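Local coordinates for putative curved DNA-binding protein (Chaetomium thermophilum var. thermophilum DSM 1495, PDB 4IPA) that probably acts in ribosome biogenesis as an Arx1-type member of the methionine aminopeptidase-like M24 family, with DNA binding only a tentative assignment, at residues Val253-Phe267 against Glu332-Leu346. Sequence-based numbering, arbitrary orientation.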
# COMPACT_ATOMS: atom_id res chain seq x y z
N VAL A 253 -5.94 -0.64 2.80
CA VAL A 253 -6.15 -2.05 2.51
C VAL A 253 -5.17 -2.55 1.44
O VAL A 253 -5.16 -2.04 0.31
CB VAL A 253 -7.58 -2.31 2.00
CG1 VAL A 253 -7.75 -3.81 1.67
CG2 VAL A 253 -8.63 -1.85 3.04
N GLU A 254 -4.35 -3.53 1.82
CA GLU A 254 -3.33 -4.09 0.93
C GLU A 254 -3.50 -5.58 0.68
O GLU A 254 -3.79 -6.36 1.60
CB GLU A 254 -1.91 -3.85 1.46
CG GLU A 254 -0.84 -4.27 0.44
CD GLU A 254 0.60 -4.09 0.91
OE1 GLU A 254 0.84 -3.32 1.86
OE2 GLU A 254 1.50 -4.75 0.33
N VAL A 255 -3.32 -5.95 -0.58
CA VAL A 255 -3.15 -7.36 -0.96
C VAL A 255 -1.90 -7.52 -1.81
O VAL A 255 -1.53 -6.61 -2.57
CB VAL A 255 -4.35 -7.92 -1.75
CG1 VAL A 255 -5.60 -7.89 -0.89
CG2 VAL A 255 -4.54 -7.15 -3.07
N GLY A 256 -1.27 -8.69 -1.69
CA GLY A 256 -0.16 -9.04 -2.55
C GLY A 256 -0.12 -10.51 -2.95
O GLY A 256 -0.42 -11.42 -2.17
N CYS A 257 0.25 -10.76 -4.20
CA CYS A 257 0.38 -12.13 -4.67
C CYS A 257 1.75 -12.37 -5.27
O CYS A 257 2.50 -11.44 -5.59
CB CYS A 257 -0.71 -12.45 -5.68
SG CYS A 257 -2.32 -12.62 -4.93
N SER A 258 2.08 -13.64 -5.40
CA SER A 258 3.38 -14.03 -5.89
C SER A 258 3.21 -15.18 -6.86
O SER A 258 2.33 -16.02 -6.69
CB SER A 258 4.26 -14.46 -4.71
OG SER A 258 5.47 -15.03 -5.15
N LEU A 259 4.05 -15.19 -7.90
CA LEU A 259 4.12 -16.35 -8.78
C LEU A 259 4.89 -17.48 -8.09
O LEU A 259 4.87 -18.62 -8.55
CB LEU A 259 4.73 -16.00 -10.14
CG LEU A 259 3.71 -15.57 -11.20
CD1 LEU A 259 4.40 -14.99 -12.42
CD2 LEU A 259 2.78 -16.74 -11.58
N GLY A 260 5.55 -17.16 -6.98
CA GLY A 260 6.24 -18.16 -6.18
C GLY A 260 5.43 -18.57 -4.97
O GLY A 260 4.21 -18.50 -5.00
N SER A 261 6.11 -18.96 -3.90
CA SER A 261 5.46 -19.49 -2.70
C SER A 261 4.74 -18.42 -1.88
O SER A 261 3.94 -18.72 -1.00
CB SER A 261 6.50 -20.17 -1.80
OG SER A 261 7.41 -20.95 -2.56
N GLY A 262 5.04 -17.16 -2.16
CA GLY A 262 4.50 -16.10 -1.35
C GLY A 262 5.27 -15.99 -0.04
O GLY A 262 4.78 -15.41 0.92
N LYS A 263 6.49 -16.54 -0.01
CA LYS A 263 7.36 -16.36 1.14
C LYS A 263 8.23 -15.14 0.97
O LYS A 263 8.53 -14.71 -0.15
CB LYS A 263 8.22 -17.60 1.40
CG LYS A 263 7.73 -18.47 2.54
CD LYS A 263 6.33 -18.95 2.30
CE LYS A 263 6.05 -20.28 3.00
NZ LYS A 263 5.99 -20.18 4.49
N VAL A 264 8.64 -14.57 2.09
CA VAL A 264 9.33 -13.30 2.09
C VAL A 264 10.75 -13.53 2.61
O VAL A 264 10.98 -14.36 3.49
CB VAL A 264 8.56 -12.28 2.96
CG1 VAL A 264 9.42 -11.07 3.30
CG2 VAL A 264 7.30 -11.86 2.25
N LYS A 265 11.71 -12.80 2.06
CA LYS A 265 13.08 -12.95 2.52
C LYS A 265 13.85 -11.62 2.43
O LYS A 265 13.62 -10.82 1.51
CB LYS A 265 13.77 -14.03 1.67
CG LYS A 265 15.23 -14.25 1.97
CD LYS A 265 16.02 -14.45 0.67
CE LYS A 265 16.07 -15.91 0.23
NZ LYS A 265 16.84 -16.74 1.22
N GLN A 266 14.77 -11.39 3.37
CA GLN A 266 15.55 -10.15 3.34
C GLN A 266 16.52 -10.07 2.16
O GLN A 266 17.27 -11.01 1.91
CB GLN A 266 16.30 -9.93 4.66
CG GLN A 266 16.94 -8.55 4.74
CD GLN A 266 17.56 -8.23 6.10
OE1 GLN A 266 17.47 -9.02 7.05
NE2 GLN A 266 18.21 -7.08 6.19
N PHE A 267 16.49 -8.96 1.44
CA PHE A 267 17.46 -8.70 0.37
C PHE A 267 18.54 -7.71 0.84
O PHE A 267 18.49 -7.23 1.97
CB PHE A 267 16.76 -8.25 -0.91
CG PHE A 267 16.15 -9.39 -1.69
CD1 PHE A 267 15.31 -10.30 -1.06
CD2 PHE A 267 16.42 -9.56 -3.04
CE1 PHE A 267 14.74 -11.37 -1.77
CE2 PHE A 267 15.85 -10.63 -3.75
CZ PHE A 267 15.01 -11.52 -3.11
N GLU A 332 12.77 -3.02 6.55
CA GLU A 332 13.82 -3.77 5.90
C GLU A 332 13.44 -4.11 4.48
O GLU A 332 12.27 -4.28 4.17
CB GLU A 332 14.16 -5.05 6.67
CG GLU A 332 15.46 -4.94 7.50
CD GLU A 332 16.69 -4.49 6.67
OE1 GLU A 332 16.69 -4.69 5.42
OE2 GLU A 332 17.66 -3.94 7.26
N VAL A 333 14.45 -4.18 3.63
CA VAL A 333 14.27 -4.57 2.26
C VAL A 333 13.98 -6.07 2.15
O VAL A 333 14.79 -6.90 2.54
CB VAL A 333 15.53 -4.25 1.46
CG1 VAL A 333 15.32 -4.57 -0.01
CG2 VAL A 333 15.90 -2.79 1.65
N THR A 334 12.81 -6.41 1.62
CA THR A 334 12.45 -7.80 1.42
C THR A 334 11.91 -7.98 0.02
O THR A 334 11.45 -7.03 -0.63
CB THR A 334 11.39 -8.28 2.42
OG1 THR A 334 10.13 -7.69 2.09
CG2 THR A 334 11.77 -7.92 3.86
N GLY A 335 11.96 -9.23 -0.45
CA GLY A 335 11.48 -9.59 -1.77
C GLY A 335 11.06 -11.05 -1.76
O GLY A 335 11.17 -11.74 -0.75
N ASP A 336 10.55 -11.51 -2.89
CA ASP A 336 10.05 -12.88 -2.97
C ASP A 336 11.17 -13.88 -2.68
O ASP A 336 12.25 -13.80 -3.27
CB ASP A 336 9.41 -13.14 -4.34
CG ASP A 336 8.80 -14.51 -4.42
OD1 ASP A 336 7.68 -14.66 -3.92
OD2 ASP A 336 9.46 -15.44 -4.94
N LYS A 337 10.91 -14.81 -1.76
CA LYS A 337 11.92 -15.76 -1.33
C LYS A 337 12.43 -16.59 -2.51
O LYS A 337 13.60 -16.95 -2.56
CB LYS A 337 11.39 -16.68 -0.22
CG LYS A 337 12.37 -17.77 0.25
CD LYS A 337 12.23 -19.08 -0.54
CE LYS A 337 10.88 -19.77 -0.25
NZ LYS A 337 10.67 -21.00 -1.08
N ASP A 338 11.56 -16.83 -3.48
CA ASP A 338 11.93 -17.61 -4.66
C ASP A 338 12.45 -16.72 -5.78
O ASP A 338 12.79 -17.20 -6.86
CB ASP A 338 10.72 -18.42 -5.16
CG ASP A 338 10.21 -19.40 -4.13
OD1 ASP A 338 11.04 -20.14 -3.54
OD2 ASP A 338 8.97 -19.43 -3.89
N ASN A 339 12.51 -15.41 -5.54
CA ASN A 339 12.91 -14.45 -6.56
C ASN A 339 11.93 -14.41 -7.71
O ASN A 339 12.29 -14.06 -8.83
CB ASN A 339 14.33 -14.74 -7.05
CG ASN A 339 15.39 -14.25 -6.09
OD1 ASN A 339 16.08 -13.26 -6.37
ND2 ASN A 339 15.52 -14.91 -4.95
N ALA A 340 10.68 -14.76 -7.42
CA ALA A 340 9.60 -14.70 -8.39
C ALA A 340 8.92 -13.33 -8.37
O ALA A 340 8.99 -12.61 -7.38
CB ALA A 340 8.61 -15.78 -8.08
N PRO A 341 8.27 -12.96 -9.47
CA PRO A 341 7.54 -11.69 -9.55
C PRO A 341 6.38 -11.61 -8.57
O PRO A 341 5.75 -12.62 -8.27
CB PRO A 341 7.00 -11.69 -10.98
CG PRO A 341 7.99 -12.53 -11.73
CD PRO A 341 8.32 -13.64 -10.77
N VAL A 342 6.12 -10.40 -8.07
CA VAL A 342 5.01 -10.16 -7.17
C VAL A 342 4.15 -9.03 -7.69
O VAL A 342 4.61 -8.18 -8.46
CB VAL A 342 5.47 -9.84 -5.73
CG1 VAL A 342 6.38 -10.94 -5.21
CG2 VAL A 342 6.14 -8.47 -5.68
N CYS A 343 2.90 -9.03 -7.26
CA CYS A 343 1.94 -8.02 -7.63
C CYS A 343 1.26 -7.49 -6.36
O CYS A 343 0.95 -8.27 -5.47
CB CYS A 343 0.92 -8.64 -8.59
SG CYS A 343 -0.32 -7.53 -9.24
N ARG A 344 1.06 -6.18 -6.26
CA ARG A 344 0.47 -5.58 -5.05
C ARG A 344 -0.53 -4.47 -5.37
O ARG A 344 -0.37 -3.71 -6.33
CB ARG A 344 1.55 -5.01 -4.10
CG ARG A 344 2.61 -6.03 -3.65
CD ARG A 344 3.47 -5.50 -2.47
NE ARG A 344 4.18 -4.28 -2.83
CZ ARG A 344 3.85 -3.06 -2.41
NH1 ARG A 344 2.81 -2.88 -1.59
NH2 ARG A 344 4.57 -2.02 -2.80
N LEU A 345 -1.58 -4.41 -4.58
CA LEU A 345 -2.49 -3.27 -4.63
C LEU A 345 -2.71 -2.74 -3.22
O LEU A 345 -2.69 -3.48 -2.25
CB LEU A 345 -3.83 -3.68 -5.22
CG LEU A 345 -3.80 -4.14 -6.68
CD1 LEU A 345 -5.06 -4.97 -7.00
CD2 LEU A 345 -3.66 -2.94 -7.60
N LEU A 346 -2.92 -1.43 -3.13
CA LEU A 346 -3.15 -0.80 -1.85
C LEU A 346 -4.17 0.29 -2.10
O LEU A 346 -3.98 1.17 -2.95
CB LEU A 346 -1.84 -0.25 -1.25
CG LEU A 346 -1.79 -0.13 0.29
CD1 LEU A 346 -0.36 0.09 0.86
CD2 LEU A 346 -2.75 0.95 0.79
O HOH W 1 6.30 -13.42 -1.90
O HOH W 2 8.06 -16.73 -2.49
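Glu254 forms a salt bridge with Arg344, its diagonal neighbour on the next strand. OE2 of Glu254 lies 3.0 Å from NH1 of Arg344. The guanidinium uses its edge, but it meets OE2 from above the carboxylate plane, 71° out of it. CG of Glu254 is anti to the backbone N (chi1 -172°) and the rest of the chain is extended, which carries the carboxylate out to the arginine. Val255 and Cys257 form antiparallel hydrogen-bonded pairs with Leu345 and Cys343, two bonds each. Val255 CG2 lies alongside Leu345 CB. Helix 148-167 packs on the face with Val255 and the two cysteines. Between these pairs, Gly256 faces Arg344 in a non-hydrogen-bonded pair.

Ser258 OG donates to Asp336 OD1 (2.6 Å) from above the carboxylate plane. The same OG accepts from Gly260 N, making an ST turn. Asp336 OD2 takes the backbone N of Ala340 (2.8 Å). Leu259 N continues the main-chain pairing with a nearly straight bond to Pro341 O (3.1 Å). Ser261 grips Asp338 OD2 twice, through N at 2.9 Å and through OG at 2.6 Å on the syn lone pair. Asp338 OD1 holds Lys337 NZ in a salt bridge. Lys263 O accepts from Lys337 N, while the Lys263 ammonium pairs with Glu213. A water links Lys263 O to Asp336 OD1.

In the small second sheet, Val264 CG1 packs on Thr334 CB (3.5 Å), and Lys265 and Gly335 exchange two backbone bonds. Phe267 N bonds to Val333 O; its ring edge meets Asp336 O and Asn339 OD1.

The main sheet fits the M24 pita-bread core; main-chain bonds and one salt bridge join its neighbouring strands 250-258 and 342-352. Ser258, Ala340 and water grip both oxygens of buried Asp336, restricting its rotation, consistent with an ionised carboxylate.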